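Local coordinates for protein CheA (Treponema denticola, PDB 6Y1Y) that is a histidine kinase thought to relay sensory signals from chemoreceptors to the flagellar motors, with this fragment forming its coiled-coil dimerization domain, at residues S18-T23 and G116-G121. Sequence-based numbering, arbitrary orientation.
Sequences SETVIT and GELQEG
The backbone O of E19 accepts two bonds from T23: one from T23 N at 3.0 Å, and one from T23 OG1 to E19 O at 2.9 Å. They arrive from opposite faces of the carbonyl plane, and the hydroxyl lies 27° off that plane. T23 OG1 is also bonded to N110, which ties this turn to the other helix. The two helices, 7-67 and 93-125, run antiparallel in the helical hairpin of the CheA dimerization domain. At T20 and L118 their CA atoms are 9.2 Å apart.

No hydrogen bond joins 18-23 directly to 116-121. Near the surface, the carboxylates of E19 and E117 face each other, with E19 OE2 4.4 Å from E117 OE1. R113 makes a salt bridge to both, through NH2 to E19 and NH1 to E117. Its positive charge probably offsets the repulsion between them.

The buried side pairs T20 with L118. Both also pack on the second subunit, T20 on its S115 and L118 on its V17. T20 OG1 sits beside its own backbone N (chi1 -56°) and is hydrogen-bonded to L16 O, one turn back. L118 has CD1 anti to CA (chi2 166°), which stretches this methyl toward the threonine. The side chains meet at an oblique angle, with L118 CD1 3.5 Å from T20 OG1.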
ATOM      1  N   SER B  18     -19.120 -19.717   5.227  1.00 24.45           N
ATOM      2  CA  SER B  18     -17.838 -20.298   4.834  1.00 24.37           C
ATOM      3  C   SER B  18     -17.114 -19.411   3.827  1.00 20.64           C
ATOM      4  O   SER B  18     -15.901 -19.184   3.948  1.00 22.17           O
ATOM      5  CB  SER B  18     -18.054 -21.703   4.262  1.00 21.50           C
ATOM      6  OG  SER B  18     -16.855 -22.218   3.721  1.00 28.92           O
ATOM      7  N   GLU B  19     -17.835 -18.903   2.824  1.00 21.02           N
ATOM      8  CA  GLU B  19     -17.236 -17.973   1.869  1.00 18.28           C
ATOM      9  C   GLU B  19     -16.749 -16.709   2.562  1.00 18.62           C
ATOM     10  O   GLU B  19     -15.743 -16.115   2.153  1.00 16.88           O
ATOM     11  CB  GLU B  19     -18.239 -17.596   0.782  1.00 20.61           C
ATOM     12  CG  GLU B  19     -18.530 -18.644  -0.268  1.00 29.27           C
ATOM     13  CD  GLU B  19     -19.360 -18.064  -1.399  1.00 34.40           C
ATOM     14  OE1 GLU B  19     -18.773 -17.396  -2.280  1.00 36.02           O
ATOM     15  OE2 GLU B  19     -20.598 -18.251  -1.396  1.00 41.68           O
ATOM     16  N   THR B  20     -17.486 -16.253   3.579  1.00 17.55           N
ATOM     17  CA  THR B  20     -17.080 -15.068   4.326  1.00 16.50           C
ATOM     18  C   THR B  20     -15.772 -15.311   5.054  1.00 15.13           C
ATOM     19  O   THR B  20     -14.880 -14.454   5.051  1.00 15.10           O
ATOM     20  CB  THR B  20     -18.169 -14.672   5.327  1.00 16.09           C
ATOM     21  OG1 THR B  20     -19.414 -14.480   4.641  1.00 17.07           O
ATOM     22  CG2 THR B  20     -17.798 -13.385   6.042  1.00 14.92           C
ATOM     23  N   VAL B  21     -15.640 -16.485   5.678  1.00 16.00           N
ATOM     24  CA  VAL B  21     -14.429 -16.822   6.421  1.00 12.58           C
ATOM     25  C   VAL B  21     -13.233 -16.931   5.482  1.00 15.73           C
ATOM     26  O   VAL B  21     -12.120 -16.504   5.816  1.00 16.28           O
ATOM     27  CB  VAL B  21     -14.650 -18.120   7.222  1.00 16.22           C
ATOM     28  CG1 VAL B  21     -13.323 -18.639   7.771  1.00 16.74           C
ATOM     29  CG2 VAL B  21     -15.652 -17.887   8.353  1.00 21.63           C
ATOM     30  N   ILE B  22     -13.444 -17.493   4.291  1.00 16.87           N
ATOM     31  CA  ILE B  22     -12.361 -17.599   3.317  1.00 16.54           C
ATOM     32  C   ILE B  22     -11.925 -16.214   2.878  1.00 16.23           C
ATOM     33  O   ILE B  22     -10.728 -15.904   2.812  1.00 16.17           O
ATOM     34  CB  ILE B  22     -12.812 -18.439   2.108  1.00 18.76           C
ATOM     35  CG1 ILE B  22     -13.079 -19.884   2.530  1.00 19.14           C
ATOM     36  CG2 ILE B  22     -11.796 -18.342   0.975  1.00 21.76           C
ATOM     37  CD1 ILE B  22     -13.744 -20.718   1.451  1.00 25.57           C
ATOM     38  N   THR B  23     -12.897 -15.355   2.582  1.00 13.62           N
ATOM     39  CA  THR B  23     -12.580 -13.992   2.183  1.00 15.29           C
ATOM     40  C   THR B  23     -11.862 -13.243   3.303  1.00 13.36           C
ATOM     41  O   THR B  23     -10.882 -12.530   3.051  1.00 13.91           O
ATOM     42  CB  THR B  23     -13.870 -13.287   1.758  1.00 15.95           C
ATOM     43  OG1 THR B  23     -14.440 -13.990   0.646  1.00 18.76           O
ATOM     44  CG2 THR B  23     -13.596 -11.867   1.338  1.00 13.95           C
ATOM     45  N   GLY B 116     -24.191  -8.997   0.427  1.00 22.11           N
ATOM     46  CA  GLY B 116     -25.526  -8.872  -0.136  1.00 26.68           C
ATOM     47  C   GLY B 116     -26.312 -10.166  -0.049  1.00 24.34           C
ATOM     48  O   GLY B 116     -27.501 -10.164   0.283  1.00 24.27           O
ATOM     49  N   GLU B 117     -25.656 -11.291  -0.334  1.00 22.64           N
ATOM     50  CA  GLU B 117     -26.318 -12.586  -0.237  1.00 23.48           C
ATOM     51  C   GLU B 117     -26.648 -12.931   1.211  1.00 26.60           C
ATOM     52  O   GLU B 117     -27.710 -13.498   1.492  1.00 25.45           O
ATOM     53  CB  GLU B 117     -25.441 -13.671  -0.860  1.00 26.94           C
ATOM     54  CG  GLU B 117     -25.346 -13.605  -2.378  1.00 31.84           C
ATOM     55  CD  GLU B 117     -24.708 -14.850  -2.971  1.00 39.53           C
ATOM     56  OE1 GLU B 117     -23.567 -15.184  -2.584  1.00 37.08           O
ATOM     57  OE2 GLU B 117     -25.349 -15.498  -3.824  1.00 48.27           O
ATOM     58  N   LEU B 118     -25.740 -12.617   2.141  1.00 22.34           N
ATOM     59  CA  LEU B 118     -26.013 -12.850   3.557  1.00 20.91           C
ATOM     60  C   LEU B 118     -27.229 -12.064   4.019  1.00 24.22           C
ATOM     61  O   LEU B 118     -28.049 -12.573   4.793  1.00 26.88           O
ATOM     62  CB  LEU B 118     -24.799 -12.476   4.405  1.00 22.24           C
ATOM     63  CG  LEU B 118     -23.645 -13.471   4.525  1.00 18.81           C
ATOM     64  CD1 LEU B 118     -22.437 -12.760   5.118  1.00 22.55           C
ATOM     65  CD2 LEU B 118     -24.022 -14.680   5.364  1.00 22.25           C
ATOM     66  N   GLN B 119     -27.353 -10.815   3.569  1.00 24.42           N
ATOM     67  CA  GLN B 119     -28.457  -9.976   4.019  1.00 24.43           C
ATOM     68  C   GLN B 119     -29.791 -10.586   3.620  1.00 25.83           C
ATOM     69  O   GLN B 119     -30.689 -10.752   4.454  1.00 24.26           O
ATOM     70  CB  GLN B 119     -28.310  -8.572   3.439  1.00 27.31           C
ATOM     71  CG  GLN B 119     -29.245  -7.543   4.032  1.00 34.00           C
ATOM     72  CD  GLN B 119     -28.649  -6.150   3.992  1.00 35.87           C
ATOM     73  OE1 GLN B 119     -27.971  -5.726   4.928  1.00 38.40           O
ATOM     74  NE2 GLN B 119     -28.889  -5.434   2.900  1.00 37.78           N
ATOM     75  N   GLU B 120     -29.926 -10.967   2.351  1.00 27.34           N
ATOM     76  CA  GLU B 120     -31.173 -11.579   1.912  1.00 27.77           C
ATOM     77  C   GLU B 120     -31.336 -12.972   2.505  1.00 29.34           C
ATOM     78  O   GLU B 120     -32.446 -13.368   2.875  1.00 26.07           O
ATOM     79  CB  GLU B 120     -31.230 -11.625   0.387  1.00 29.20           C
ATOM     80  CG  GLU B 120     -31.073 -10.262  -0.271  1.00 34.52           C
ATOM     81  CD  GLU B 120     -32.364  -9.451  -0.280  1.00 43.31           C
ATOM     82  OE1 GLU B 120     -33.355  -9.882   0.353  1.00 40.89           O
ATOM     83  OE2 GLU B 120     -32.381  -8.375  -0.921  1.00 44.25           O
ATOM     84  N   GLY B 121     -30.235 -13.717   2.630  1.00 25.48           N
ATOM     85  CA  GLY B 121     -30.322 -15.068   3.161  1.00 22.24           C
ATOM     86  C   GLY B 121     -30.799 -15.112   4.600  1.00 26.14           C
ATOM     87  O   GLY B 121     -31.657 -15.923   4.960  1.00 25.54           O
TER